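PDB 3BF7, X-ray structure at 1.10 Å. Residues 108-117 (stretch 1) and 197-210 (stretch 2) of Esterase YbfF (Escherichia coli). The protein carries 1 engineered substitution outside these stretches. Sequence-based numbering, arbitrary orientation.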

# COMPACT_ATOMS: atom_id res chain seq x y z
N LYS A 108 9.46 -10.27 8.11
CA LYS A 108 9.71 -8.87 8.41
C LYS A 108 8.56 -8.01 7.89
O LYS A 108 7.75 -8.47 7.07
CB LYS A 108 11.05 -8.43 7.82
CG LYS A 108 12.22 -9.14 8.49
CD LYS A 108 13.55 -8.47 8.19
CE LYS A 108 14.66 -9.11 9.00
NZ LYS A 108 15.95 -8.37 8.85
N LEU A 109 8.49 -6.77 8.36
CA LEU A 109 7.41 -5.87 7.99
C LEU A 109 7.87 -4.44 7.77
O LEU A 109 8.60 -3.88 8.59
CB LEU A 109 6.34 -5.89 9.10
CG LEU A 109 5.07 -5.04 8.96
CD1 LEU A 109 4.01 -5.59 9.90
CD2 LEU A 109 5.35 -3.58 9.27
N VAL A 110 7.43 -3.85 6.66
CA VAL A 110 7.75 -2.47 6.32
C VAL A 110 6.45 -1.75 6.00
O VAL A 110 5.68 -2.20 5.16
CB VAL A 110 8.68 -2.38 5.09
CG1 VAL A 110 9.01 -0.92 4.79
CG2 VAL A 110 9.95 -3.17 5.33
N ALA A 111 6.22 -0.63 6.68
CA ALA A 111 5.02 0.18 6.47
C ALA A 111 5.49 1.55 5.98
O ALA A 111 6.17 2.28 6.70
CB ALA A 111 4.25 0.32 7.77
N ILE A 112 5.11 1.88 4.75
CA ILE A 112 5.52 3.14 4.13
C ILE A 112 4.47 4.23 4.31
O ILE A 112 3.30 4.07 3.92
CB ILE A 112 5.82 2.94 2.62
CG1 ILE A 112 6.84 1.81 2.45
CG2 ILE A 112 6.37 4.23 2.02
CD1 ILE A 112 7.15 1.45 1.01
N ASP A 113 4.91 5.34 4.90
CA ASP A 113 4.12 6.53 5.23
C ASP A 113 2.71 6.24 5.70
O ASP A 113 1.72 6.65 5.08
CB ASP A 113 4.10 7.53 4.08
CG ASP A 113 3.86 8.95 4.59
OD1 ASP A 113 2.94 9.63 4.08
OD2 ASP A 113 4.60 9.37 5.51
N ILE A 114 2.63 5.55 6.83
CA ILE A 114 1.35 5.18 7.41
C ILE A 114 1.53 4.81 8.88
O ILE A 114 2.59 4.32 9.30
CB ILE A 114 0.75 3.97 6.64
CG1 ILE A 114 -0.68 3.69 7.09
CG2 ILE A 114 1.63 2.73 6.83
CD1 ILE A 114 -1.65 4.79 6.72
N ALA A 115 0.50 5.08 9.68
CA ALA A 115 0.51 4.74 11.09
C ALA A 115 -0.76 3.94 11.37
O ALA A 115 -1.77 4.10 10.69
CB ALA A 115 0.52 6.01 11.94
N PRO A 116 -0.72 3.04 12.37
CA PRO A 116 -1.88 2.22 12.73
C PRO A 116 -2.85 3.04 13.57
O PRO A 116 -2.97 2.84 14.79
CB PRO A 116 -1.26 1.06 13.48
CG PRO A 116 -0.11 1.71 14.19
CD PRO A 116 0.48 2.62 13.13
N VAL A 117 -3.52 3.97 12.91
CA VAL A 117 -4.46 4.87 13.57
C VAL A 117 -5.62 5.23 12.65
O VAL A 117 -5.52 5.13 11.43
CB VAL A 117 -3.78 6.20 13.96
CG1 VAL A 117 -2.62 5.94 14.92
CG2 VAL A 117 -3.29 6.94 12.71
N PRO A 197 10.78 -6.55 15.42
CA PRO A 197 11.22 -5.31 14.76
C PRO A 197 10.38 -5.03 13.53
O PRO A 197 10.14 -5.93 12.72
CB PRO A 197 12.68 -5.60 14.40
CG PRO A 197 13.10 -6.59 15.45
CD PRO A 197 11.90 -7.50 15.55
N ALA A 198 9.91 -3.79 13.40
CA ALA A 198 9.09 -3.38 12.26
C ALA A 198 9.62 -2.05 11.76
O ALA A 198 9.91 -1.17 12.56
CB ALA A 198 7.64 -3.24 12.69
N LEU A 199 9.72 -1.90 10.45
CA LEU A 199 10.23 -0.66 9.87
C LEU A 199 9.13 0.24 9.34
O LEU A 199 8.27 -0.20 8.57
CB LEU A 199 11.21 -0.96 8.73
CG LEU A 199 11.79 0.27 8.01
CD1 LEU A 199 12.68 1.05 8.96
CD2 LEU A 199 12.58 -0.18 6.78
N PHE A 200 9.15 1.50 9.77
CA PHE A 200 8.21 2.50 9.31
C PHE A 200 9.03 3.52 8.54
O PHE A 200 10.08 3.97 9.02
CB PHE A 200 7.50 3.17 10.48
CG PHE A 200 6.50 2.28 11.15
CD1 PHE A 200 6.92 1.24 11.97
CD2 PHE A 200 5.14 2.42 10.88
CE1 PHE A 200 6.00 0.34 12.51
CE2 PHE A 200 4.21 1.53 11.42
CZ PHE A 200 4.64 0.49 12.23
N ILE A 201 8.57 3.87 7.34
CA ILE A 201 9.27 4.83 6.50
C ILE A 201 8.36 6.01 6.17
O ILE A 201 7.63 5.99 5.18
CB ILE A 201 9.75 4.18 5.18
CG1 ILE A 201 10.61 2.95 5.48
CG2 ILE A 201 10.55 5.19 4.35
CD1 ILE A 201 11.04 2.18 4.25
N PRO A 202 8.39 7.05 7.02
CA PRO A 202 7.56 8.23 6.79
C PRO A 202 8.20 9.22 5.82
O PRO A 202 9.42 9.27 5.67
CB PRO A 202 7.45 8.87 8.18
CG PRO A 202 7.88 7.78 9.13
CD PRO A 202 8.95 7.07 8.38
N GLY A 203 7.35 10.00 5.15
CA GLY A 203 7.85 11.03 4.27
C GLY A 203 8.00 12.26 5.16
O GLY A 203 7.10 12.57 5.94
N GLY A 204 9.14 12.94 5.07
CA GLY A 204 9.38 14.12 5.88
C GLY A 204 8.39 15.24 5.67
O GLY A 204 8.18 16.07 6.56
N ASN A 205 7.79 15.29 4.48
CA ASN A 205 6.81 16.32 4.17
C ASN A 205 5.39 15.76 4.17
O ASN A 205 4.54 16.22 3.41
CB ASN A 205 7.10 16.96 2.81
CG ASN A 205 8.47 17.60 2.75
OD1 ASN A 205 8.91 18.24 3.70
ND2 ASN A 205 9.14 17.45 1.62
N SER A 206 5.14 14.78 5.03
CA SER A 206 3.83 14.16 5.14
C SER A 206 3.40 14.05 6.60
O SER A 206 4.23 13.81 7.47
CB SER A 206 3.84 12.76 4.52
OG SER A 206 2.62 12.09 4.80
N PRO A 207 2.10 14.21 6.87
CA PRO A 207 1.57 14.13 8.24
C PRO A 207 1.10 12.73 8.66
O PRO A 207 0.63 12.56 9.78
CB PRO A 207 0.42 15.11 8.20
CG PRO A 207 -0.17 14.81 6.85
CD PRO A 207 1.06 14.71 5.95
N TYR A 208 1.22 11.75 7.78
CA TYR A 208 0.75 10.40 8.10
C TYR A 208 1.40 9.73 9.31
O TYR A 208 0.74 8.93 9.98
CB TYR A 208 0.89 9.49 6.87
CG TYR A 208 -0.23 9.63 5.86
CD1 TYR A 208 -1.22 8.65 5.74
CD2 TYR A 208 -0.29 10.73 5.00
CE1 TYR A 208 -2.24 8.75 4.79
CE2 TYR A 208 -1.31 10.84 4.04
CZ TYR A 208 -2.27 9.85 3.95
OH TYR A 208 -3.26 9.96 2.99
N VAL A 209 2.66 10.03 9.59
CA VAL A 209 3.33 9.40 10.74
C VAL A 209 3.92 10.42 11.71
O VAL A 209 5.00 10.21 12.27
CB VAL A 209 4.45 8.44 10.28
CG1 VAL A 209 4.79 7.46 11.41
CG2 VAL A 209 4.03 7.68 9.04
N SER A 210 3.21 11.52 11.92
CA SER A 210 3.67 12.56 12.82
C SER A 210 3.57 12.14 14.29
O SER A 210 2.97 11.11 14.62
CB SER A 210 2.88 13.85 12.59
OG SER A 210 1.50 13.63 12.79
O HOH W 1 4.56 11.02 7.75

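The two stretches meet first as neighbouring parallel strands, 108-112 and 198-201, whose axes diverge by only 16°. Four backbone hydrogen bonds join them in the alternating pattern of a parallel ladder. Leu199 N donates to Leu109 O (2.9 Å) and Leu199 O accepts from Ala111 N (2.8 Å); one step on, Ile201 N donates to Ala111 O (2.9 Å) and Ile201 O accepts from Asp113 N (2.8 Å). Leu199 and Ile201 thus each use both backbone polar groups across the seam. CA-H...O contacts supplement the ladder, from Val110 CA to Leu199 O (3.2 Å) and from Phe200 CA to Ala111 O (3.3 Å).

Apolar side chains cover both faces of this pairing. Val110, Ile112, Leu199 and Ile201 share one face, where Val110 CG1 packs against Ile201 CD1 at 3.7 Å and Leu199 CD2 at 4.2 Å; branched aliphatic residues fill this buried layer without leaving a polar group unpaired. On the other face, the small side chain of Ala111 leaves room for the ring of its bridge partner, with Ala111 CB 3.8 Å from Phe200 CE2. The same ring atom, Phe200 CE2, lies 4.2 Å from Pro116 CD, while Ile114 O approaches the ring edge, 3.6 Å from Phe200 CD2.

Beyond the strands, Asp113 becomes the polar centre of the contact. It is buried, and of all the residues in the two stretches it has the largest area covered by the opposing stretch. Its carboxylate reaches the loop that follows strand 198-201: OD2 accepts from Gly203 N (2.8 Å, nearly linear), and OD1 accepts a short bond from Ser206 OG (2.6 Å). These two donors belong to the first and last residues of a type I turn, itself closed by Ser206 N to Gly203 O (3.1 Å), so a single side chain grips both ends of the turn. The serine hydroxyl also accepts a weak bond from Tyr208 N (Ser206 OG to Tyr208 N, 3.3 Å), linking the carboxylate to the next part of the loop.

Water 1 extends this network. It donates to Asp113 OD2 and Ser206 O and accepts from Val209 N, each at 2.8 Å, although further acceptors compete for its protons.

Tyr208 and Val209 complete the contact, both with CA-to-CB bonds directed toward stretch 1. Ile114 CD1 meets the edge of the tyrosine ring, 4.0 Å from Tyr208 CD1, and Val209 CG2 packs 3.4 Å from Ile114 N. Ala115 CB rests 3.5 Å from Tyr208 O. Together the two stretches bury 740 Å², both sides summed.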